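Local coordinates for protein DNA polymerase sliding clamp C (Sulfolobus tokodaii, PDB 3AIZ) that forms part of the ring that encircles DNA and tethers the replicative polymerase and other DNA-processing proteins to it, at residues T26-G38 against D48-N60. Numbering follows the deposited sequence.
Sequences TLDFTSDGLKIRG and DILIPAGYFEEYN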
loop_
_atom_site.group_PDB
_atom_site.type_symbol
_atom_site.label_atom_id
_atom_site.label_comp_id
_atom_site.label_asym_id
_atom_site.label_seq_id
_atom_site.Cartn_x
_atom_site.Cartn_y
_atom_site.Cartn_z
ATOM N N THR C 26 -9.024 -9.286 -41.125
ATOM C CA THR C 26 -9.182 -8.871 -42.508
ATOM C C THR C 26 -10.054 -7.628 -42.596
ATOM O O THR C 26 -11.281 -7.717 -42.561
ATOM C CB THR C 26 -9.815 -9.986 -43.355
ATOM O OG1 THR C 26 -8.998 -11.161 -43.290
ATOM C CG2 THR C 26 -9.949 -9.544 -44.804
ATOM N N LEU C 27 -9.414 -6.468 -42.698
ATOM C CA LEU C 27 -10.136 -5.217 -42.887
ATOM C C LEU C 27 -10.805 -5.219 -44.254
ATOM O O LEU C 27 -10.134 -5.143 -45.283
ATOM C CB LEU C 27 -9.187 -4.027 -42.763
ATOM C CG LEU C 27 -8.442 -3.901 -41.433
ATOM C CD1 LEU C 27 -7.410 -2.788 -41.500
ATOM C CD2 LEU C 27 -9.417 -3.666 -40.291
ATOM N N ASP C 28 -12.130 -5.313 -44.259
ATOM C CA ASP C 28 -12.892 -5.378 -45.499
ATOM C C ASP C 28 -13.635 -4.071 -45.752
ATOM O O ASP C 28 -14.750 -3.877 -45.270
ATOM C CB ASP C 28 -13.877 -6.548 -45.453
ATOM C CG ASP C 28 -14.691 -6.679 -46.725
ATOM O OD1 ASP C 28 -14.401 -5.955 -47.700
ATOM O OD2 ASP C 28 -15.623 -7.511 -46.748
ATOM N N PHE C 29 -13.009 -3.177 -46.512
ATOM C CA PHE C 29 -13.608 -1.884 -46.825
ATOM C C PHE C 29 -14.608 -1.991 -47.973
ATOM O O PHE C 29 -14.246 -2.347 -49.093
ATOM C CB PHE C 29 -12.524 -0.859 -47.163
ATOM C CG PHE C 29 -11.586 -0.574 -46.026
ATOM C CD1 PHE C 29 -10.437 -1.327 -45.855
ATOM C CD2 PHE C 29 -11.856 0.443 -45.127
ATOM C CE1 PHE C 29 -9.573 -1.069 -44.809
ATOM C CE2 PHE C 29 -10.996 0.707 -44.078
ATOM C CZ PHE C 29 -9.854 -0.052 -43.919
ATOM N N THR C 30 -15.867 -1.682 -47.684
ATOM C CA THR C 30 -16.916 -1.719 -48.695
ATOM C C THR C 30 -17.583 -0.355 -48.829
ATOM O O THR C 30 -17.303 0.561 -48.055
ATOM C CB THR C 30 -17.989 -2.770 -48.360
ATOM O OG1 THR C 30 -18.680 -2.391 -47.162
ATOM C CG2 THR C 30 -17.353 -4.139 -48.165
ATOM N N SER C 31 -18.465 -0.225 -49.814
ATOM C CA SER C 31 -19.176 1.026 -50.042
ATOM C C SER C 31 -19.976 1.442 -48.810
ATOM O O SER C 31 -20.081 2.629 -48.501
ATOM C CB SER C 31 -20.100 0.904 -51.255
ATOM O OG SER C 31 -21.048 -0.135 -51.073
ATOM N N ASP C 32 -20.534 0.459 -48.110
ATOM C CA ASP C 32 -21.349 0.724 -46.929
ATOM C C ASP C 32 -20.500 1.126 -45.724
ATOM O O ASP C 32 -20.894 1.986 -44.936
ATOM C CB ASP C 32 -22.209 -0.495 -46.585
ATOM C CG ASP C 32 -23.243 -0.800 -47.653
ATOM O OD1 ASP C 32 -23.441 0.046 -48.551
ATOM O OD2 ASP C 32 -23.860 -1.886 -47.593
ATOM N N GLY C 33 -19.337 0.499 -45.585
ATOM C CA GLY C 33 -18.443 0.798 -44.482
ATOM C C GLY C 33 -17.419 -0.295 -44.246
ATOM O O GLY C 33 -17.311 -1.238 -45.028
ATOM N N LEU C 34 -16.667 -0.165 -43.158
ATOM C CA LEU C 34 -15.636 -1.138 -42.817
ATOM C C LEU C 34 -16.221 -2.356 -42.116
ATOM O O LEU C 34 -16.715 -2.261 -40.992
ATOM C CB LEU C 34 -14.567 -0.494 -41.932
ATOM C CG LEU C 34 -13.494 -1.432 -41.377
ATOM C CD1 LEU C 34 -12.797 -2.187 -42.499
ATOM C CD2 LEU C 34 -12.485 -0.658 -40.541
ATOM N N LYS C 35 -16.163 -3.503 -42.784
ATOM C CA LYS C 35 -16.623 -4.753 -42.195
ATOM C C LYS C 35 -15.441 -5.583 -41.717
ATOM O O LYS C 35 -14.486 -5.809 -42.459
ATOM C CB LYS C 35 -17.461 -5.552 -43.196
ATOM C CG LYS C 35 -18.752 -4.862 -43.607
ATOM C CD LYS C 35 -19.540 -5.701 -44.598
ATOM C CE LYS C 35 -20.820 -4.997 -45.019
ATOM N NZ LYS C 35 -21.637 -5.838 -45.936
ATOM N N ILE C 36 -15.505 -6.023 -40.467
ATOM C CA ILE C 36 -14.464 -6.863 -39.896
ATOM C C ILE C 36 -15.104 -8.116 -39.326
ATOM O O ILE C 36 -16.089 -8.041 -38.596
ATOM C CB ILE C 36 -13.690 -6.138 -38.783
ATOM C CG1 ILE C 36 -13.100 -4.830 -39.307
ATOM C CG2 ILE C 36 -12.597 -7.036 -38.225
ATOM C CD1 ILE C 36 -12.460 -3.985 -38.235
ATOM N N ARG C 37 -14.541 -9.268 -39.664
ATOM C CA ARG C 37 -15.132 -10.537 -39.274
ATOM C C ARG C 37 -14.053 -11.571 -38.992
ATOM O O ARG C 37 -13.182 -11.812 -39.827
ATOM C CB ARG C 37 -16.069 -11.032 -40.375
ATOM C CG ARG C 37 -16.666 -12.398 -40.128
ATOM C CD ARG C 37 -17.719 -12.718 -41.174
ATOM N NE ARG C 37 -18.811 -11.748 -41.158
ATOM C CZ ARG C 37 -19.902 -11.844 -41.910
ATOM N NH1 ARG C 37 -20.049 -12.868 -42.739
ATOM N NH2 ARG C 37 -20.848 -10.916 -41.832
ATOM N N GLY C 38 -14.113 -12.176 -37.811
ATOM C CA GLY C 38 -13.139 -13.178 -37.422
ATOM C C GLY C 38 -13.728 -14.249 -36.527
ATOM O O GLY C 38 -14.878 -14.153 -36.100
ATOM N N ASP C 48 -18.468 -10.324 -35.471
ATOM C CA ASP C 48 -18.984 -9.627 -36.640
ATOM C C ASP C 48 -19.083 -8.130 -36.370
ATOM O O ASP C 48 -19.969 -7.676 -35.645
ATOM C CB ASP C 48 -20.351 -10.185 -37.030
ATOM C CG ASP C 48 -20.878 -9.582 -38.313
ATOM O OD1 ASP C 48 -20.070 -9.345 -39.235
ATOM O OD2 ASP C 48 -22.102 -9.345 -38.399
ATOM N N ILE C 49 -18.171 -7.365 -36.961
ATOM C CA ILE C 49 -18.116 -5.926 -36.737
ATOM C C ILE C 49 -18.479 -5.134 -37.988
ATOM O O ILE C 49 -18.076 -5.483 -39.098
ATOM C CB ILE C 49 -16.719 -5.488 -36.260
ATOM C CG1 ILE C 49 -16.344 -6.219 -34.969
ATOM C CG2 ILE C 49 -16.673 -3.981 -36.056
ATOM C CD1 ILE C 49 -14.942 -5.920 -34.480
ATOM N N LEU C 50 -19.251 -4.069 -37.799
ATOM C CA LEU C 50 -19.590 -3.163 -38.888
ATOM C C LEU C 50 -19.362 -1.718 -38.471
ATOM O O LEU C 50 -20.012 -1.214 -37.555
ATOM C CB LEU C 50 -21.042 -3.352 -39.325
ATOM C CG LEU C 50 -21.547 -2.331 -40.348
ATOM C CD1 LEU C 50 -20.707 -2.373 -41.618
ATOM C CD2 LEU C 50 -23.016 -2.565 -40.668
ATOM N N ILE C 51 -18.428 -1.059 -39.146
ATOM C CA ILE C 51 -18.138 0.343 -38.887
ATOM C C ILE C 51 -18.524 1.168 -40.108
ATOM O O ILE C 51 -17.727 1.332 -41.030
ATOM C CB ILE C 51 -16.649 0.555 -38.566
ATOM C CG1 ILE C 51 -16.206 -0.403 -37.457
ATOM C CG2 ILE C 51 -16.392 1.996 -38.168
ATOM C CD1 ILE C 51 -14.741 -0.298 -37.107
ATOM N N PRO C 52 -19.763 1.681 -40.116
ATOM C CA PRO C 52 -20.341 2.416 -41.247
ATOM C C PRO C 52 -19.491 3.610 -41.666
ATOM O O PRO C 52 -18.693 4.113 -40.874
ATOM C CB PRO C 52 -21.687 2.898 -40.697
ATOM C CG PRO C 52 -22.017 1.935 -39.612
ATOM C CD PRO C 52 -20.705 1.572 -38.991
ATOM N N ALA C 53 -19.671 4.056 -42.905
ATOM C CA ALA C 53 -18.925 5.191 -43.432
ATOM C C ALA C 53 -19.099 6.430 -42.558
ATOM O O ALA C 53 -18.158 7.198 -42.361
ATOM C CB ALA C 53 -19.355 5.484 -44.860
ATOM N N GLY C 54 -20.306 6.614 -42.033
ATOM C CA GLY C 54 -20.621 7.773 -41.219
ATOM C C GLY C 54 -19.799 7.862 -39.947
ATOM O O GLY C 54 -19.625 8.944 -39.388
ATOM N N TYR C 55 -19.299 6.720 -39.486
ATOM C CA TYR C 55 -18.465 6.675 -38.290
ATOM C C TYR C 55 -17.200 7.497 -38.495
ATOM O O TYR C 55 -16.682 8.107 -37.561
ATOM C CB TYR C 55 -18.103 5.227 -37.951
ATOM C CG TYR C 55 -17.173 5.075 -36.767
ATOM C CD1 TYR C 55 -17.676 4.878 -35.487
ATOM C CD2 TYR C 55 -15.794 5.117 -36.929
ATOM C CE1 TYR C 55 -16.833 4.735 -34.403
ATOM C CE2 TYR C 55 -14.943 4.974 -35.851
ATOM C CZ TYR C 55 -15.468 4.783 -34.589
ATOM O OH TYR C 55 -14.625 4.640 -33.512
ATOM N N PHE C 56 -16.709 7.506 -39.731
ATOM C CA PHE C 56 -15.492 8.226 -40.070
ATOM C C PHE C 56 -15.805 9.654 -40.493
ATOM O O PHE C 56 -16.903 9.944 -40.971
ATOM C CB PHE C 56 -14.754 7.512 -41.204
ATOM C CG PHE C 56 -14.540 6.046 -40.962
ATOM C CD1 PHE C 56 -13.514 5.609 -40.144
ATOM C CD2 PHE C 56 -15.362 5.107 -41.558
ATOM C CE1 PHE C 56 -13.310 4.261 -39.925
ATOM C CE2 PHE C 56 -15.165 3.757 -41.342
ATOM C CZ PHE C 56 -14.138 3.334 -40.524
ATOM N N GLU C 57 -14.835 10.546 -40.316
ATOM C CA GLU C 57 -14.966 11.913 -40.800
ATOM C C GLU C 57 -14.818 11.926 -42.316
ATOM O O GLU C 57 -15.497 12.680 -43.013
ATOM C CB GLU C 57 -13.914 12.819 -40.161
ATOM C CG GLU C 57 -13.991 14.265 -40.615
ATOM C CD GLU C 57 -12.827 15.097 -40.114
ATOM O OE1 GLU C 57 -11.940 14.535 -39.437
ATOM O OE2 GLU C 57 -12.796 16.314 -40.399
ATOM N N GLU C 58 -13.922 11.082 -42.820
ATOM C CA GLU C 58 -13.718 10.936 -44.255
ATOM C C GLU C 58 -13.699 9.460 -44.629
ATOM O O GLU C 58 -12.993 8.664 -44.012
ATOM C CB GLU C 58 -12.410 11.600 -44.689
ATOM C CG GLU C 58 -12.368 13.105 -44.474
ATOM C CD GLU C 58 -11.049 13.722 -44.905
ATOM O OE1 GLU C 58 -10.185 12.984 -45.423
ATOM O OE2 GLU C 58 -10.878 14.947 -44.724
ATOM N N TYR C 59 -14.482 9.099 -45.642
ATOM C CA TYR C 59 -14.554 7.718 -46.097
ATOM C C TYR C 59 -14.580 7.662 -47.620
ATOM O O TYR C 59 -15.580 8.011 -48.245
ATOM C CB TYR C 59 -15.794 7.029 -45.522
ATOM C CG TYR C 59 -15.780 5.523 -45.662
ATOM C CD1 TYR C 59 -15.197 4.723 -44.688
ATOM C CD2 TYR C 59 -16.347 4.902 -46.767
ATOM C CE1 TYR C 59 -15.180 3.347 -44.810
ATOM C CE2 TYR C 59 -16.334 3.526 -46.896
ATOM C CZ TYR C 59 -15.749 2.755 -45.915
ATOM O OH TYR C 59 -15.733 1.385 -46.039
ATOM N N ASN C 60 -13.474 7.223 -48.211
ATOM C CA ASN C 60 -13.355 7.177 -49.662
ATOM C C ASN C 60 -12.997 5.786 -50.176
ATOM O O ASN C 60 -11.824 5.466 -50.365
ATOM C CB ASN C 60 -12.317 8.197 -50.141
ATOM C CG ASN C 60 -12.196 8.242 -51.653
ATOM O OD1 ASN C 60 -13.016 7.669 -52.372
ATOM N ND2 ASN C 60 -11.170 8.929 -52.143
#
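Strands 33-38 and 48-52 run antiparallel, their axes 169° apart, with Leu-34 opposite Ile-51 and Ile-36 opposite Ile-49 as hydrogen-bonded pairs. Each pair is joined by two backbone bonds. A further bond, Ala-53 N to Asp-32 O (3.1 Å), carries the ladder past Pro-52 into the 3-10 turn 53-55. One face of the hairpin is apolar: Leu-34 lies alongside Ile-51, and the CB atoms of Ile-36 and Ile-49 meet at 4.0 Å. The rim of the Phe-56 ring reaches this face, with CZ 4.1 Å from Leu-34 CB. On the other face, Lys-35 CG packs on Leu-50 CD1 at 3.7 Å. Arg-37 forms a salt bridge there, NH2 to Asp-48 OD1 at 3.1 Å; the bend at chi3 (-60°) turns the guanidinium toward the carboxylate. OD1 is met from above the carboxylate plane, and the bond from NE is weak. Tyr-59 points its hydroxyl end at the turn 30-33. Its OH donates to Thr-30 O (2.7 Å) in the carbonyl plane, while Ala-53 CB sits over one ring face, offset toward the rim. The hydroxyl thus ties strand 58-60 to the turn between strands 24-29 and 33-39. Helix 8-18 packs on the apolar face through Phe-15 and Leu-18. In the N-terminal PCNA domain, the hairpin's sheet continues through strand 24-29 on one side and 235-241 on the other; strand 2-5 receives Phe-56 and Tyr-59.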